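Local atomic coordinates of WbbM protein (Klebsiella pneumoniae, PDB entry 6U4B), a protein that probably works as a bifunctional glycosyltransferase that polymerises O-antigen, forming a trimer and binding magnesium ions. Residues A[428-433]-A[471-477]; A[524-529]-A[556-562]. All blocks are in the same frame, centred on the assembly; numbering follows the deposited sequence.

Contact 1 of 2, residues A[428-433]-A[471-477]; sequences VAAVKD and YFQAGII
Tyr471 meets Asp433 twice. Its carbonyl O accepts the Asp433 N-H on a lone pair in the carbonyl plane (O to N 2.9 Å), and its ring edge lies beside the acid, CE1 being 3.5 Å from Asp433 OD2. The phenol OH goes on to Asp508, while Asp433 OD1 caps the following helix at Met436 N. A water joins Tyr471 O to Asp433 O and to Lys432 NZ, which also pairs with Glu437. The Phe472 ring is swung back over its own backbone (chi1 67°), bringing CD1 to 3.5 Å from Ala430 CB, a methyl that leaves room for it. In the mixed sheet of the family 8 glycosyltransferase region, 428-432 runs antiparallel to the weakly bonded 472-473, with Lys432 opposite Phe472 as a non-hydrogen-bonded pair. Gln473 N gives a nearly straight bond to Val431 O (2.7 Å). Beyond Gln473 the chain turns a corner at 474-476, which a bent bond from Gly475 N to Gln473 OE1 helps to hold; OE1 also takes Asn526 ND2. A second water bridges Val431 N to the carbonyls of Gln473 and Ile476. Ile476 CG2 packs loosely on Val431 CG2; Ile477 CG2 closes on Val428 CG1 at 3.6 Å, two branched side chains suited to burial.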
# COMPACT_ATOMS: atom_id res chain seq x y z
N VAL A 428 -35.97 13.58 -8.90
CA VAL A 428 -34.71 13.26 -8.24
C VAL A 428 -34.96 12.32 -7.06
O VAL A 428 -36.09 12.16 -6.58
CB VAL A 428 -33.97 14.51 -7.72
CG1 VAL A 428 -33.46 15.36 -8.88
CG2 VAL A 428 -34.88 15.32 -6.80
N ALA A 429 -33.88 11.69 -6.62
CA ALA A 429 -33.82 11.01 -5.33
C ALA A 429 -32.69 11.64 -4.53
O ALA A 429 -31.60 11.86 -5.07
CB ALA A 429 -33.59 9.50 -5.50
N ALA A 430 -32.95 11.94 -3.26
CA ALA A 430 -31.99 12.65 -2.44
C ALA A 430 -32.28 12.38 -0.98
O ALA A 430 -33.31 11.80 -0.62
CB ALA A 430 -32.01 14.16 -2.74
N VAL A 431 -31.36 12.82 -0.12
CA VAL A 431 -31.46 12.62 1.32
C VAL A 431 -32.04 13.88 1.95
O VAL A 431 -31.62 14.99 1.63
CB VAL A 431 -30.09 12.28 1.93
CG1 VAL A 431 -30.23 12.04 3.43
CG2 VAL A 431 -29.50 11.06 1.24
N LYS A 432 -33.01 13.69 2.84
CA LYS A 432 -33.59 14.80 3.58
C LYS A 432 -32.52 15.54 4.36
O LYS A 432 -31.67 14.93 5.02
CB LYS A 432 -34.68 14.29 4.52
CG LYS A 432 -35.46 15.36 5.26
CD LYS A 432 -36.18 14.75 6.45
CE LYS A 432 -37.07 15.75 7.16
NZ LYS A 432 -36.37 17.04 7.41
N ASP A 433 -32.54 16.87 4.27
CA ASP A 433 -31.51 17.72 4.88
C ASP A 433 -31.88 17.95 6.34
O ASP A 433 -32.76 18.76 6.66
CB ASP A 433 -31.41 19.04 4.11
CG ASP A 433 -30.18 19.85 4.49
OD1 ASP A 433 -29.63 19.65 5.60
OD2 ASP A 433 -29.78 20.72 3.69
N TYR A 471 -37.33 19.45 2.55
CA TYR A 471 -36.11 20.02 2.00
C TYR A 471 -35.01 18.96 1.98
O TYR A 471 -34.71 18.35 3.01
CB TYR A 471 -35.68 21.22 2.84
CG TYR A 471 -34.58 22.06 2.24
CD1 TYR A 471 -33.24 21.73 2.42
CD2 TYR A 471 -34.88 23.21 1.51
CE1 TYR A 471 -32.24 22.51 1.88
CE2 TYR A 471 -33.89 23.99 0.96
CZ TYR A 471 -32.57 23.64 1.15
OH TYR A 471 -31.58 24.42 0.61
N PHE A 472 -34.41 18.74 0.81
CA PHE A 472 -33.42 17.70 0.63
C PHE A 472 -32.03 18.30 0.45
O PHE A 472 -31.87 19.42 -0.04
CB PHE A 472 -33.75 16.81 -0.58
CG PHE A 472 -33.67 17.51 -1.91
CD1 PHE A 472 -32.46 17.62 -2.58
CD2 PHE A 472 -34.81 18.05 -2.49
CE1 PHE A 472 -32.39 18.26 -3.80
CE2 PHE A 472 -34.74 18.69 -3.71
CZ PHE A 472 -33.53 18.80 -4.37
N GLN A 473 -31.02 17.53 0.83
CA GLN A 473 -29.63 17.94 0.71
C GLN A 473 -29.08 17.58 -0.67
O GLN A 473 -29.37 16.50 -1.19
CB GLN A 473 -28.79 17.29 1.81
CG GLN A 473 -27.72 18.19 2.40
CD GLN A 473 -26.47 18.24 1.56
OE1 GLN A 473 -25.99 17.21 1.08
NE2 GLN A 473 -25.92 19.43 1.38
N ALA A 474 -28.29 18.48 -1.24
CA ALA A 474 -27.83 18.35 -2.62
C ALA A 474 -26.47 17.66 -2.74
O ALA A 474 -25.91 17.62 -3.84
CB ALA A 474 -27.76 19.72 -3.29
N GLY A 475 -25.94 17.12 -1.64
CA GLY A 475 -24.63 16.48 -1.69
C GLY A 475 -24.62 15.15 -2.41
O GLY A 475 -23.54 14.67 -2.78
N ILE A 476 -25.78 14.53 -2.60
CA ILE A 476 -25.89 13.32 -3.41
C ILE A 476 -27.30 13.28 -4.00
O ILE A 476 -28.30 13.37 -3.27
CB ILE A 476 -25.55 12.06 -2.59
CG1 ILE A 476 -25.40 10.84 -3.50
CG2 ILE A 476 -26.55 11.80 -1.47
CD1 ILE A 476 -24.74 9.65 -2.81
N ILE A 477 -27.39 13.21 -5.32
CA ILE A 477 -28.66 13.31 -6.03
C ILE A 477 -28.69 12.30 -7.16
O ILE A 477 -27.77 12.27 -7.98
CB ILE A 477 -28.91 14.72 -6.59
CG1 ILE A 477 -28.76 15.79 -5.51
CG2 ILE A 477 -30.28 14.81 -7.22
CD1 ILE A 477 -28.80 17.21 -6.05
O HOH W 1 -28.77 14.03 -0.63
O HOH W 2 -35.14 18.89 5.71

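Contact 2 of 2, residues A[524-529]-A[556-562]. With MG (magnesium ion), chain C.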
# COMPACT_ATOMS: atom_id res chain seq x y z
N GLU A 524 -28.36 7.10 5.65
CA GLU A 524 -27.06 6.44 5.53
C GLU A 524 -26.30 6.87 4.28
O GLU A 524 -25.08 6.68 4.21
CB GLU A 524 -27.23 4.92 5.52
CG GLU A 524 -27.67 4.31 6.84
CD GLU A 524 -29.13 4.57 7.17
OE1 GLU A 524 -29.44 4.83 8.35
OE2 GLU A 524 -29.96 4.52 6.24
N TRP A 525 -26.98 7.45 3.30
CA TRP A 525 -26.36 7.84 2.04
C TRP A 525 -25.83 9.27 2.05
O TRP A 525 -25.29 9.71 1.03
CB TRP A 525 -27.35 7.66 0.88
CG TRP A 525 -27.30 6.29 0.29
CD1 TRP A 525 -28.26 5.32 0.37
CD2 TRP A 525 -26.21 5.72 -0.44
NE1 TRP A 525 -27.84 4.19 -0.29
CE2 TRP A 525 -26.59 4.40 -0.79
CE3 TRP A 525 -24.96 6.19 -0.84
CZ2 TRP A 525 -25.75 3.56 -1.52
CZ3 TRP A 525 -24.13 5.35 -1.56
CH2 TRP A 525 -24.53 4.05 -1.90
N ASN A 526 -25.95 9.99 3.16
CA ASN A 526 -25.42 11.34 3.25
C ASN A 526 -25.14 11.69 4.71
O ASN A 526 -25.82 12.54 5.29
CB ASN A 526 -26.40 12.35 2.63
CG ASN A 526 -25.74 13.67 2.30
OD1 ASN A 526 -24.73 14.05 2.89
ND2 ASN A 526 -26.32 14.39 1.34
N VAL A 527 -24.14 11.06 5.30
CA VAL A 527 -23.85 11.20 6.72
C VAL A 527 -22.83 12.31 6.90
O VAL A 527 -21.68 12.20 6.46
CB VAL A 527 -23.35 9.88 7.32
CG1 VAL A 527 -23.04 10.04 8.81
CG2 VAL A 527 -24.38 8.77 7.11
N TYR A 528 -23.25 13.40 7.55
CA TYR A 528 -22.31 14.44 7.93
C TYR A 528 -21.26 13.88 8.89
O TYR A 528 -21.59 13.14 9.82
CB TYR A 528 -23.03 15.61 8.59
CG TYR A 528 -23.98 16.38 7.70
CD1 TYR A 528 -25.34 16.14 7.74
CD2 TYR A 528 -23.51 17.36 6.83
CE1 TYR A 528 -26.22 16.84 6.94
CE2 TYR A 528 -24.38 18.07 6.02
CZ TYR A 528 -25.73 17.80 6.08
OH TYR A 528 -26.60 18.51 5.28
N HIS A 529 -20.00 14.24 8.66
CA HIS A 529 -18.95 13.83 9.58
C HIS A 529 -18.96 14.63 10.87
O HIS A 529 -18.30 14.24 11.84
CB HIS A 529 -17.58 13.92 8.91
CG HIS A 529 -17.07 15.32 8.76
ND1 HIS A 529 -17.81 16.33 8.18
CD2 HIS A 529 -15.88 15.88 9.11
CE1 HIS A 529 -17.10 17.45 8.18
NE2 HIS A 529 -15.93 17.20 8.74
N PRO A 556 -22.41 4.17 7.81
CA PRO A 556 -22.67 5.07 6.69
C PRO A 556 -22.43 4.39 5.35
O PRO A 556 -21.59 3.50 5.22
CB PRO A 556 -21.68 6.22 6.90
CG PRO A 556 -21.16 6.05 8.31
CD PRO A 556 -21.22 4.58 8.58
N LYS A 557 -23.20 4.82 4.35
CA LYS A 557 -22.93 4.43 2.98
C LYS A 557 -22.22 5.52 2.19
O LYS A 557 -21.55 5.21 1.20
CB LYS A 557 -24.23 4.02 2.27
CG LYS A 557 -24.84 2.76 2.87
CD LYS A 557 -25.98 2.21 2.04
CE LYS A 557 -26.42 0.85 2.58
NZ LYS A 557 -27.67 0.37 1.93
N MET A 558 -22.34 6.77 2.62
CA MET A 558 -21.53 7.86 2.10
C MET A 558 -21.27 8.83 3.24
O MET A 558 -22.19 9.19 3.98
CB MET A 558 -22.21 8.57 0.92
CG MET A 558 -21.44 9.77 0.38
SD MET A 558 -21.76 11.33 1.25
CE MET A 558 -23.12 12.00 0.28
N ILE A 559 -20.02 9.25 3.38
CA ILE A 559 -19.60 10.18 4.41
C ILE A 559 -19.38 11.54 3.76
O ILE A 559 -18.63 11.66 2.80
CB ILE A 559 -18.32 9.70 5.12
CG1 ILE A 559 -18.58 8.35 5.79
CG2 ILE A 559 -17.84 10.73 6.12
CD1 ILE A 559 -17.33 7.60 6.19
N HIS A 560 -20.05 12.56 4.28
CA HIS A 560 -20.01 13.90 3.71
C HIS A 560 -19.18 14.79 4.64
O HIS A 560 -19.60 15.10 5.76
CB HIS A 560 -21.42 14.46 3.53
CG HIS A 560 -21.48 15.65 2.62
ND1 HIS A 560 -22.67 16.23 2.23
CD2 HIS A 560 -20.50 16.36 2.01
CE1 HIS A 560 -22.42 17.24 1.42
NE2 HIS A 560 -21.11 17.34 1.27
N TYR A 561 -18.01 15.21 4.16
CA TYR A 561 -17.16 16.11 4.94
C TYR A 561 -17.56 17.56 4.71
O TYR A 561 -16.70 18.41 4.47
CB TYR A 561 -15.69 15.89 4.61
CG TYR A 561 -15.25 14.47 4.85
CD1 TYR A 561 -15.22 13.55 3.82
CD2 TYR A 561 -14.89 14.04 6.12
CE1 TYR A 561 -14.83 12.24 4.03
CE2 TYR A 561 -14.50 12.74 6.35
CZ TYR A 561 -14.47 11.85 5.30
OH TYR A 561 -14.08 10.55 5.52
N ALA A 562 -18.85 17.84 4.81
CA ALA A 562 -19.33 19.20 4.61
C ALA A 562 -18.93 20.08 5.78
O ALA A 562 -19.06 19.70 6.94
CB ALA A 562 -20.84 19.22 4.43
MG MG C . -20.36 18.93 0.21
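Val527 and Tyr528 pair with Ile559 and His560 as parallel strands. Val527 N reaches Met558 O, and Val527 O receives His560 N at 2.7 Å, nearly straight; His560 O then takes His529 N. Before the strand, Glu524 O accepts both Lys557 N and Met558 N, so one carbonyl grips two successive amides.

Among polar side chains, Asn526 and His560 lie alongside each other. With its CG anti to the backbone N (chi1 -162°), Asn526 brings OD1 to 3.1 Å from His560 ND1, which donates onto a lone pair in the amide plane, OD1 lying 17° out of the ring plane. This second-shell bond helps to set the ring's rotation, together with the bond from NE2 to the magnesium ion, 2.1 Å long. Asp406 and Asp408 also bind the metal, consistent with the DxD motif of GT-A glycosyltransferases such as family 8.

Met558 CE lies against Trp525 O and Asn526 OD1. Lys557 CB sits 3.7 Å above the centre of the Trp525 six-membered ring, a CH-pi contact, while its extended chain carries NZ on to Glu417. Tyr561 turns its edge to the face of His529 (planes at 62°), whose NE2 is bonded to Asn565 O. Ala562 CB, small enough to fit there, meets the edge of the Tyr528 ring. Val527 CG2 packs on Pro556 CB at 3.7 Å.

The two strands belong to a beta-alpha-beta unit through helix 543-554, which touches Val527. Strand 558-560 is central in its three-stranded sheet, with antiparallel strand 409-411 along its other edge and helix 576-583 against Ile559 and Tyr561.

Both contacts are largely buried and lie within the family 8 glycosyltransferase region, their centres about 12 Å apart, but they belong to different sheets. In contact 1 only Lys432 and Gln473 are partly exposed; in contact 2 Glu524, Tyr528, Pro556, Lys557 and Ala562 are. Contact 1 joins antiparallel strands of the larger mixed sheet through two direct backbone bonds, water bridges, aliphatic side chains and one phenylalanine ring; contact 2 pairs parallel strands of a three-stranded sheet, is richer in aromatic rings and contributes a metal ligand. They meet where Gln473 steadies the amide that orients His560. The Tyr528 hydroxyl also approaches Asp433 OD1, weakly, and Ile476 CG2 packs against the backbone O of Trp525.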